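Local coordinates for protein branched-chain alpha-ketoacid decarboxylase (Lactococcus lactis, PDB 2VBF) that probably decarboxylates branched-chain and aromatic alpha-keto acids to aldehydes, using thiamine diphosphate and a magnesium ion as cofactors, at residues R381-V386 against F475-D480; K520-R523 against E527-S530; G406-F411 against P555-K560. One frame throughout, in Å; residues are numbered along the deposited sequence. Where two conformers were deposited one is given.

How the interactions relate
All three contacts lie on the same side of the chain's centre, around the C-terminal thiamine diphosphate-binding domain. Interactions 1 and 2 have centres about 10 Å apart and reach the same parallel sheet. Phe528 joins them, packing on Leu382, Ala385, Val386 and Phe475. Interaction 3 is centred about 11 Å from interaction 1, and Trp383 touches Gly406, Ala407, Ile410 and Pro555. Interactions 2 and 3 do not touch; their centres are about 21 Å apart. Along the chain, interaction 1 closes before interaction 2 opens, while the segments of interactions 1 and 3 alternate. Helix 379-389 thus takes part in interaction 1 and touches residues of both others, and strand 473-478 leads to the cofactor.

Interaction 1: residues R381-V386 against F475-D480; sequences RLWQAV and FIINND. With MG (magnesium ion), chain E; TPP (thiamine diphosphate), chain F.
Helix 379-389 packs against the parallel sheet of the thiamine diphosphate domain, and here its Leu382 and Trp383 meet Ile477 on strand 473-478. The contact is small, buried and apolar. One methyl makes it: Ile477 CD1 lies 3.8 Å from Trp383 CZ2. The same methyl is near CH2, so it meets the six-membered part of the indole, at an oblique approach. The two side chains come from opposite directions. Ile477 reaches across because CG1 stands beside the backbone N (chi1 -57°) and CD1 extends straight on from there (chi2 -177°). Leu382 CD2 is 4.3 Å from Ile477 CD1. It also sits over one face of the Trp383 ring, toward the rim. The indole NE1 is hydrogen-bonded to Gln379 OE1, one turn earlier, which helps fix the ring.

Strand 473-478 ends at Asn478, and Asn479 follows in the loop. This pair is the closing part of the GDG...NN motif of thiamine diphosphate enzymes, which holds the diphosphate through magnesium. Asn479 OD1 binds the magnesium ion at 2.1 Å. Its ND2 donates to O3B of the cofactor at 3.1 Å, with a weak second bond to O2B. Asp452, Gly481, a water and cofactor oxygens O2A and O3B complete six ligands. The water lies 2.7 Å from Ile477 O, which links the strand backbone to the metal shell. Asn478 OD1 accepts from Asp480 N at 3.1 Å, an Asx turn, while its ND2 is bonded to Glu546.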
loop_
_atom_site.group_PDB
_atom_site.type_symbol
_atom_site.label_atom_id
_atom_site.label_comp_id
_atom_site.label_asym_id
_atom_site.label_seq_id
_atom_site.Cartn_x
_atom_site.Cartn_y
_atom_site.Cartn_z
ATOM N N ARG A 381 4.547 1.912 -33.907
ATOM C CA ARG A 381 5.132 3.182 -34.342
ATOM C C ARG A 381 5.583 4.059 -33.178
ATOM O O ARG A 381 6.597 4.755 -33.278
ATOM C CB ARG A 381 4.145 3.952 -35.234
ATOM C CG ARG A 381 3.821 3.234 -36.540
ATOM C CD ARG A 381 4.939 3.389 -37.569
ATOM N NE ARG A 381 5.045 4.769 -38.036
ATOM C CZ ARG A 381 5.975 5.209 -38.875
ATOM N NH1 ARG A 381 6.907 4.388 -39.336
ATOM N NH2 ARG A 381 5.977 6.483 -39.238
ATOM N N LEU A 382 4.828 4.036 -32.074
ATOM C CA LEU A 382 5.199 4.783 -30.884
ATOM C C LEU A 382 6.609 4.410 -30.435
ATOM O O LEU A 382 7.432 5.295 -30.183
ATOM C CB LEU A 382 4.209 4.536 -29.736
ATOM C CG LEU A 382 4.578 5.096 -28.358
ATOM C CD1 LEU A 382 4.790 6.606 -28.360
ATOM C CD2 LEU A 382 3.508 4.741 -27.319
ATOM N N TRP A 383 6.891 3.109 -30.330
ATOM C CA TRP A 383 8.193 2.687 -29.769
ATOM C C TRP A 383 9.324 2.928 -30.770
ATOM O O TRP A 383 10.446 3.199 -30.365
ATOM C CB TRP A 383 8.152 1.254 -29.217
ATOM C CG TRP A 383 7.038 1.146 -28.237
ATOM C CD1 TRP A 383 5.906 0.413 -28.378
ATOM C CD2 TRP A 383 6.882 1.905 -27.031
ATOM N NE1 TRP A 383 5.066 0.631 -27.312
ATOM C CE2 TRP A 383 5.640 1.543 -26.471
ATOM C CE3 TRP A 383 7.678 2.845 -26.360
ATOM C CZ2 TRP A 383 5.177 2.079 -25.274
ATOM C CZ3 TRP A 383 7.213 3.381 -25.161
ATOM C CH2 TRP A 383 5.974 2.991 -24.631
ATOM N N GLN A 384 9.012 2.851 -32.066
ATOM C CA GLN A 384 9.969 3.238 -33.118
ATOM C C GLN A 384 10.339 4.711 -32.955
ATOM O O GLN A 384 11.517 5.088 -33.022
ATOM C CB GLN A 384 9.366 2.994 -34.506
ATOM C CG GLN A 384 10.365 3.118 -35.663
ATOM C CD GLN A 384 9.696 3.174 -37.021
ATOM O OE1 GLN A 384 8.520 2.849 -37.161
ATOM N NE2 GLN A 384 10.443 3.609 -38.031
ATOM N N ALA A 385 9.328 5.546 -32.725
ATOM C CA ALA A 385 9.529 6.970 -32.494
ATOM C C ALA A 385 10.367 7.250 -31.246
ATOM O O ALA A 385 11.284 8.067 -31.287
ATOM C CB ALA A 385 8.189 7.687 -32.403
ATOM N N VAL A 386 10.053 6.572 -30.138
ATOM C CA VAL A 386 10.810 6.755 -28.895
ATOM C C VAL A 386 12.278 6.344 -29.090
ATOM O O VAL A 386 13.182 7.050 -28.639
ATOM C CB VAL A 386 10.179 5.997 -27.694
ATOM C CG1 VAL A 386 11.092 6.073 -26.481
ATOM C CG2 VAL A 386 8.803 6.567 -27.355
ATOM N N PHE A 475 4.975 10.323 -20.080
ATOM C CA PHE A 475 4.002 9.901 -21.092
ATOM C C PHE A 475 2.994 8.959 -20.451
ATOM O O PHE A 475 3.373 7.895 -19.960
ATOM C CB PHE A 475 4.676 9.177 -22.252
ATOM C CG PHE A 475 5.612 10.032 -23.043
ATOM C CD1 PHE A 475 5.131 10.847 -24.065
ATOM C CD2 PHE A 475 6.967 10.020 -22.776
ATOM C CE1 PHE A 475 5.998 11.631 -24.804
ATOM C CE2 PHE A 475 7.845 10.811 -23.503
ATOM C CZ PHE A 475 7.363 11.614 -24.522
ATOM N N ILE A 476 1.723 9.348 -20.466
ATOM C CA ILE A 476 0.633 8.529 -19.906
ATOM C C ILE A 476 -0.104 7.881 -21.079
ATOM O O ILE A 476 -0.672 8.587 -21.927
ATOM C CB ILE A 476 -0.363 9.363 -19.051
ATOM C CG1 ILE A 476 0.353 10.098 -17.905
ATOM C CG2 ILE A 476 -1.479 8.461 -18.497
ATOM C CD1 ILE A 476 1.055 11.373 -18.293
ATOM N N ILE A 477 -0.095 6.547 -21.138
ATOM C CA ILE A 477 -0.757 5.841 -22.230
ATOM C C ILE A 477 -2.230 5.608 -21.897
ATOM O O ILE A 477 -2.588 4.681 -21.197
ATOM C CB ILE A 477 -0.061 4.531 -22.607
ATOM C CG1 ILE A 477 1.402 4.810 -22.982
ATOM C CG2 ILE A 477 -0.802 3.857 -23.743
ATOM C CD1 ILE A 477 2.176 3.603 -23.440
ATOM N N ASN A 478 -3.080 6.485 -22.419
ATOM C CA ASN A 478 -4.503 6.344 -22.227
ATOM C C ASN A 478 -5.051 5.451 -23.336
ATOM O O ASN A 478 -5.284 5.916 -24.462
ATOM C CB ASN A 478 -5.180 7.714 -22.224
ATOM C CG ASN A 478 -6.689 7.611 -22.135
ATOM O OD1 ASN A 478 -7.255 6.514 -22.183
ATOM N ND2 ASN A 478 -7.350 8.750 -22.018
ATOM N N ASN A 479 -5.241 4.172 -23.019
ATOM C CA ASN A 479 -5.889 3.222 -23.927
ATOM C C ASN A 479 -7.179 2.652 -23.314
ATOM O O ASN A 479 -7.586 1.533 -23.630
ATOM C CB ASN A 479 -4.936 2.122 -24.396
ATOM C CG ASN A 479 -4.261 1.434 -23.254
ATOM O OD1 ASN A 479 -4.713 1.552 -22.122
ATOM N ND2 ASN A 479 -3.167 0.751 -23.522
ATOM N N ASP A 480 -7.808 3.446 -22.455
ATOM C CA ASP A 480 -9.118 3.127 -21.907
ATOM C C ASP A 480 -9.112 1.782 -21.164
ATOM O O ASP A 480 -10.001 0.945 -21.370
ATOM C CB ASP A 480 -10.152 3.130 -23.045
ATOM C CG ASP A 480 -11.592 3.137 -22.549
ATOM O OD1 ASP A 480 -11.857 3.612 -21.409
ATOM O OD2 ASP A 480 -12.448 2.653 -23.318
HETATM MG MG MG E . -3.982 1.092 -20.166
HETATM N "N1'" TPP F . -1.786 -5.073 -9.156
HETATM C "C2'" TPP F . -0.458 -4.793 -8.961
HETATM C CM2 TPP F . -0.047 -4.029 -7.734
HETATM N "N3'" TPP F . 0.463 -5.229 -9.882
HETATM C "C4'" TPP F . 0.072 -5.944 -10.994
HETATM N "N4'" TPP F . 0.991 -6.353 -11.837
HETATM C "C5'" TPP F . -1.284 -6.211 -11.215
HETATM C "C6'" TPP F . -2.216 -5.773 -10.283
HETATM C "C7'" TPP F . -1.752 -6.962 -12.441
HETATM N N3 TPP F . -1.551 -6.199 -13.669
HETATM C C2 TPP F . -0.485 -6.309 -14.543
HETATM S S1 TPP F . -0.523 -5.343 -15.839
HETATM C C5 TPP F . -1.956 -4.757 -15.356
HETATM C C4 TPP F . -2.436 -5.292 -14.160
HETATM C CM4 TPP F . -3.738 -4.922 -13.504
HETATM C C6 TPP F . -2.632 -3.727 -16.239
HETATM C C7 TPP F . -1.831 -2.452 -16.457
HETATM O O7 TPP F . -2.629 -1.625 -17.268
HETATM P PA TPP F . -2.083 -0.252 -17.868
HETATM O O1A TPP F . -1.188 0.463 -16.881
HETATM O O2A TPP F . -3.284 0.586 -18.266
HETATM O O3A TPP F . -1.151 -0.749 -19.093
HETATM P PB TPP F . -1.589 -1.030 -20.631
HETATM O O1B TPP F . -1.267 -2.474 -20.894
HETATM O O2B TPP F . -0.701 -0.148 -21.462
HETATM O O3B TPP F . -3.042 -0.705 -20.838
HETATM O O HOH W 1 -2.171 2.052 -20.700
#

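Interaction 2: residues K520-R523 against E527-S530; sequences KIVR and EFVS
Glu527 reaches back from the first turn of helix 525-537 to the end of strand 517-522, where Arg523 N donates to its OE1. The bond is 2.8 Å long and nearly straight (164°), and it meets the oxygen close to the C-O axis. Thr524 N gives OE1 a second backbone donor. A water adds a third, donating to Glu527 OE1 at 3.2 Å and to Ile521 O at 2.7 Å. Three donors therefore grip one oxygen. Glu527 CG lies beside the backbone N (chi1 -76°) and the chain beyond is extended, which carries the carboxylate to these N-H groups. Nearer the backbone, Glu527 CB touches Val522 CG1 at 3.9 Å. Arg523 and Glu527 carry opposite charges, but their charged atoms do not touch. With an alanine at Glu527, the amides of Arg523 and Thr524 would probably lose this acceptor, and the water would lose its bond to the carboxylate.

Strand 517-522, helix 525-537 and strand 542-548 form a beta-alpha-beta unit, and the contact lies at the short connection from the first strand into the helix. Strand 517-522 is the outermost on this side of the sheet within the chain.

Phe528, next in sequence, is buried. Val522 CG1 lies 3.4 Å from Phe528 N and 3.8 Å from Phe528 CB. It sits at the edge of the ring, near its plane. The Phe528 ring packs on Leu547 of strand 542-548.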
loop_
_atom_site.group_PDB
_atom_site.type_symbol
_atom_site.label_atom_id
_atom_site.label_comp_id
_atom_site.label_asym_id
_atom_site.label_seq_id
_atom_site.Cartn_x
_atom_site.Cartn_y
_atom_site.Cartn_z
ATOM N N LYS A 520 -0.059 18.168 -22.213
ATOM C CA LYS A 520 -0.411 17.957 -23.613
ATOM C C LYS A 520 -1.315 16.749 -23.784
ATOM O O LYS A 520 -1.227 15.807 -23.008
ATOM C CB LYS A 520 0.844 17.680 -24.450
ATOM C CG LYS A 520 1.937 18.710 -24.372
ATOM C CD LYS A 520 1.574 19.963 -25.133
ATOM C CE LYS A 520 2.778 20.879 -25.266
ATOM N NZ LYS A 520 2.432 22.099 -26.038
ATOM N N ILE A 521 -2.146 16.766 -24.828
ATOM C CA ILE A 521 -2.821 15.556 -25.312
ATOM C C ILE A 521 -2.352 15.270 -26.746
ATOM O O ILE A 521 -2.399 16.147 -27.600
ATOM C CB ILE A 521 -4.360 15.668 -25.290
ATOM C CG1 ILE A 521 -4.871 15.919 -23.871
ATOM C CG2 ILE A 521 -4.988 14.403 -25.843
ATOM C CD1 ILE A 521 -6.404 15.920 -23.749
ATOM N N VAL A 522 -1.901 14.043 -26.994
ATOM C CA VAL A 522 -1.319 13.646 -28.283
ATOM C C VAL A 522 -2.100 12.477 -28.877
ATOM O O VAL A 522 -2.306 11.463 -28.208
ATOM C CB VAL A 522 0.178 13.255 -28.121
ATOM C CG1 VAL A 522 0.719 12.588 -29.391
ATOM C CG2 VAL A 522 1.004 14.474 -27.739
ATOM N N ARG A 523 -2.528 12.620 -30.133
ATOM C CA ARG A 523 -3.294 11.584 -30.832
ATOM C C ARG A 523 -2.627 11.024 -32.095
ATOM O O ARG A 523 -2.903 9.882 -32.482
ATOM C CB ARG A 523 -4.692 12.112 -31.183
ATOM C CG ARG A 523 -5.553 12.436 -29.966
ATOM C CD ARG A 523 -6.888 13.050 -30.365
ATOM N NE ARG A 523 -7.726 13.394 -29.210
ATOM C CZ ARG A 523 -8.540 12.551 -28.571
ATOM N NH1 ARG A 523 -8.652 11.286 -28.951
ATOM N NH2 ARG A 523 -9.249 12.983 -27.526
ATOM N N GLU A 527 1.953 14.905 -33.941
ATOM C CA GLU A 527 1.815 15.520 -32.631
ATOM C C GLU A 527 2.830 14.944 -31.649
ATOM O O GLU A 527 3.417 15.686 -30.873
ATOM C CB GLU A 527 0.400 15.328 -32.092
ATOM C CG GLU A 527 -0.619 16.250 -32.738
ATOM C CD GLU A 527 -2.045 15.782 -32.553
ATOM O OE1 GLU A 527 -2.267 14.820 -31.796
ATOM O OE2 GLU A 527 -2.954 16.379 -33.175
ATOM N N PHE A 528 3.045 13.634 -31.709
ATOM C CA PHE A 528 4.009 12.982 -30.817
ATOM C C PHE A 528 5.430 13.508 -31.018
ATOM O O PHE A 528 6.100 13.897 -30.061
ATOM C CB PHE A 528 4.010 11.470 -30.974
ATOM C CG PHE A 528 4.981 10.795 -30.051
ATOM C CD1 PHE A 528 4.662 10.609 -28.712
ATOM C CD2 PHE A 528 6.239 10.414 -30.498
ATOM C CE1 PHE A 528 5.577 10.031 -27.841
ATOM C CE2 PHE A 528 7.145 9.825 -29.637
ATOM C CZ PHE A 528 6.806 9.635 -28.307
ATOM N N VAL A 529 5.871 13.546 -32.272
ATOM C CA VAL A 529 7.194 14.075 -32.609
ATOM C C VAL A 529 7.343 15.539 -32.189
ATOM O O VAL A 529 8.369 15.903 -31.610
ATOM C CB VAL A 529 7.513 13.884 -34.113
ATOM C CG1 VAL A 529 8.763 14.659 -34.508
ATOM C CG2 VAL A 529 7.680 12.407 -34.421
ATOM N N SER A 530 6.326 16.367 -32.443
ATOM C CA SER A 530 6.361 17.789 -32.067
ATOM C C SER A 530 6.545 17.967 -30.561
ATOM O O SER A 530 7.436 18.686 -30.116
ATOM C CB SER A 530 5.086 18.515 -32.527
ATOM O OG SER A 530 5.070 19.885 -32.118
HETATM O O HOH W 2 -4.236 15.905 -29.538
#

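Interaction 3: residues G406-F411 against P555-K560; sequences GASTIF and PKLLKK
The backbones come closest where Gly406, in helix 402-407, passes Pro555, at the N-cap position of helix 556-568, with their CA atoms 5.6 Å apart. Beyond Gly406 the chain makes a type I beta turn from Ala407 to Ile410, in which Ile410 N is hydrogen-bonded to Ala407 O. No hydrogen bond joins the two segments, and the fit is by packing.

The ring of Pro555 lies against the glycine backbone. Its CG is 3.9 Å from Gly406 N, and its CB is 4.1 Å from Gly406 CA. Two residues further on, Leu557 uses one methyl for two partners. Leu557 CD2 is 3.8 Å from Ser408 OG and 4.1 Å from Thr409 CG2. Leu557 CG is anti to the backbone N (chi1 -176°), which aims this branch at the turn. The leucine and threonine side chains cross obliquely. The Ser408 hydroxyl also makes a weak hydrogen bond with Phe405 O, one turn back.

Lys556 forms a salt bridge with Asp380 of helix 379-389, so this helix start is also tied to that neighbour. Pro555 touches Thr402, which binds thiamine diphosphate, and its side chain is about 7 Å from the cofactor at the nearest atoms. The start of the C-terminal helix 556-568, with proline at its N-cap position, is thus set against helix 402-407, beside the thiamine diphosphate site.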
loop_
_atom_site.group_PDB
_atom_site.type_symbol
_atom_site.label_atom_id
_atom_site.label_comp_id
_atom_site.label_asym_id
_atom_site.label_seq_id
_atom_site.Cartn_x
_atom_site.Cartn_y
_atom_site.Cartn_z
ATOM N N GLY A 406 6.846 -2.653 -25.086
ATOM C CA GLY A 406 7.307 -1.793 -26.172
ATOM C C GLY A 406 8.684 -1.189 -25.956
ATOM O O GLY A 406 9.557 -1.267 -26.837
ATOM N N ALA A 407 8.881 -0.572 -24.794
ATOM C CA ALA A 407 10.120 0.150 -24.525
ATOM C C ALA A 407 11.305 -0.807 -24.345
ATOM O O ALA A 407 12.452 -0.420 -24.576
ATOM C CB ALA A 407 9.967 1.042 -23.301
ATOM N N SER A 408 11.036 -2.043 -23.925
ATOM C CA SER A 408 12.107 -2.967 -23.541
ATOM C C SER A 408 13.037 -3.307 -24.707
ATOM O O SER A 408 14.215 -3.589 -24.485
ATOM C CB SER A 408 11.560 -4.259 -22.914
ATOM O OG SER A 408 10.892 -5.062 -23.870
ATOM N N THR A 409 12.533 -3.257 -25.938
ATOM C CA THR A 409 13.365 -3.631 -27.106
ATOM C C THR A 409 14.028 -2.448 -27.818
ATOM O O THR A 409 14.712 -2.644 -28.827
ATOM C CB THR A 409 12.571 -4.456 -28.137
ATOM O OG1 THR A 409 11.337 -3.791 -28.414
ATOM C CG2 THR A 409 12.316 -5.879 -27.605
ATOM N N ILE A 410 13.865 -1.240 -27.289
ATOM C CA ILE A 410 14.512 -0.081 -27.907
ATOM C C ILE A 410 16.012 -0.062 -27.570
ATOM O O ILE A 410 16.435 -0.393 -26.460
ATOM C CB ILE A 410 13.797 1.271 -27.582
ATOM C CG1 ILE A 410 14.165 1.810 -26.196
ATOM C CG2 ILE A 410 12.282 1.139 -27.741
ATOM C CD1 ILE A 410 15.278 2.833 -26.234
ATOM N N PHE A 411 16.820 0.282 -28.576
ATOM C CA PHE A 411 18.261 0.425 -28.378
ATOM C C PHE A 411 18.514 1.785 -27.773
ATOM O O PHE A 411 18.156 2.815 -28.351
ATOM C CB PHE A 411 19.046 0.277 -29.687
ATOM C CG PHE A 411 19.186 -1.140 -30.139
ATOM C CD1 PHE A 411 20.296 -1.895 -29.785
ATOM C CD2 PHE A 411 18.201 -1.737 -30.900
ATOM C CE1 PHE A 411 20.432 -3.208 -30.192
ATOM C CE2 PHE A 411 18.330 -3.072 -31.314
ATOM C CZ PHE A 411 19.452 -3.801 -30.961
ATOM N N PRO A 555 1.864 -3.699 -28.576
ATOM C CA PRO A 555 3.106 -3.857 -29.328
ATOM C C PRO A 555 3.341 -5.324 -29.673
ATOM O O PRO A 555 2.900 -6.208 -28.940
ATOM C CB PRO A 555 4.176 -3.332 -28.366
ATOM C CG PRO A 555 3.585 -3.491 -27.031
ATOM C CD PRO A 555 2.120 -3.229 -27.203
ATOM N N LYS A 556 4.012 -5.575 -30.795
ATOM C CA LYS A 556 4.225 -6.946 -31.275
ATOM C C LYS A 556 4.704 -7.906 -30.189
ATOM O O LYS A 556 4.209 -9.027 -30.098
ATOM C CB LYS A 556 5.200 -6.955 -32.461
ATOM C CG LYS A 556 4.574 -6.421 -33.736
ATOM C CD LYS A 556 5.507 -6.492 -34.938
ATOM C CE LYS A 556 4.776 -6.098 -36.228
ATOM N NZ LYS A 556 4.515 -4.630 -36.327
ATOM N N LEU A 557 5.641 -7.471 -29.353
ATOM C CA LEU A 557 6.176 -8.355 -28.307
ATOM C C LEU A 557 5.065 -8.803 -27.350
ATOM O O LEU A 557 5.025 -9.971 -26.958
ATOM C CB LEU A 557 7.321 -7.691 -27.522
ATOM C CG LEU A 557 8.018 -8.560 -26.458
ATOM C CD1 LEU A 557 8.526 -9.857 -27.075
ATOM C CD2 LEU A 557 9.166 -7.811 -25.783
ATOM N N LEU A 558 4.169 -7.883 -26.988
ATOM C CA LEU A 558 3.098 -8.186 -26.033
ATOM C C LEU A 558 2.008 -9.045 -26.667
ATOM O O LEU A 558 1.397 -9.878 -25.995
ATOM C CB LEU A 558 2.489 -6.905 -25.441
ATOM C CG LEU A 558 1.308 -7.066 -24.475
ATOM C CD1 LEU A 558 1.642 -8.063 -23.365
ATOM C CD2 LEU A 558 0.918 -5.726 -23.886
ATOM N N LYS A 559 1.760 -8.853 -27.957
ATOM C CA LYS A 559 0.807 -9.707 -28.658
ATOM C C LYS A 559 1.214 -11.170 -28.504
ATOM O O LYS A 559 0.362 -12.041 -28.338
ATOM C CB LYS A 559 0.708 -9.325 -30.137
ATOM C CG LYS A 559 0.004 -7.995 -30.369
ATOM C CD LYS A 559 -0.265 -7.741 -31.843
ATOM C CE LYS A 559 -1.408 -8.601 -32.396
ATOM N NZ LYS A 559 -2.693 -8.404 -31.657
ATOM N N LYS A 560 2.520 -11.431 -28.528
ATOM C CA LYS A 560 3.041 -12.790 -28.379
ATOM C C LYS A 560 3.073 -13.219 -26.915
ATOM O O LYS A 560 2.648 -14.315 -26.571
ATOM C CB LYS A 560 4.434 -12.891 -28.992
ATOM C CG LYS A 560 4.475 -12.554 -30.481
ATOM C CD LYS A 560 5.892 -12.577 -31.018
ATOM C CE LYS A 560 5.936 -12.222 -32.500
ATOM N NZ LYS A 560 5.185 -13.221 -33.334
#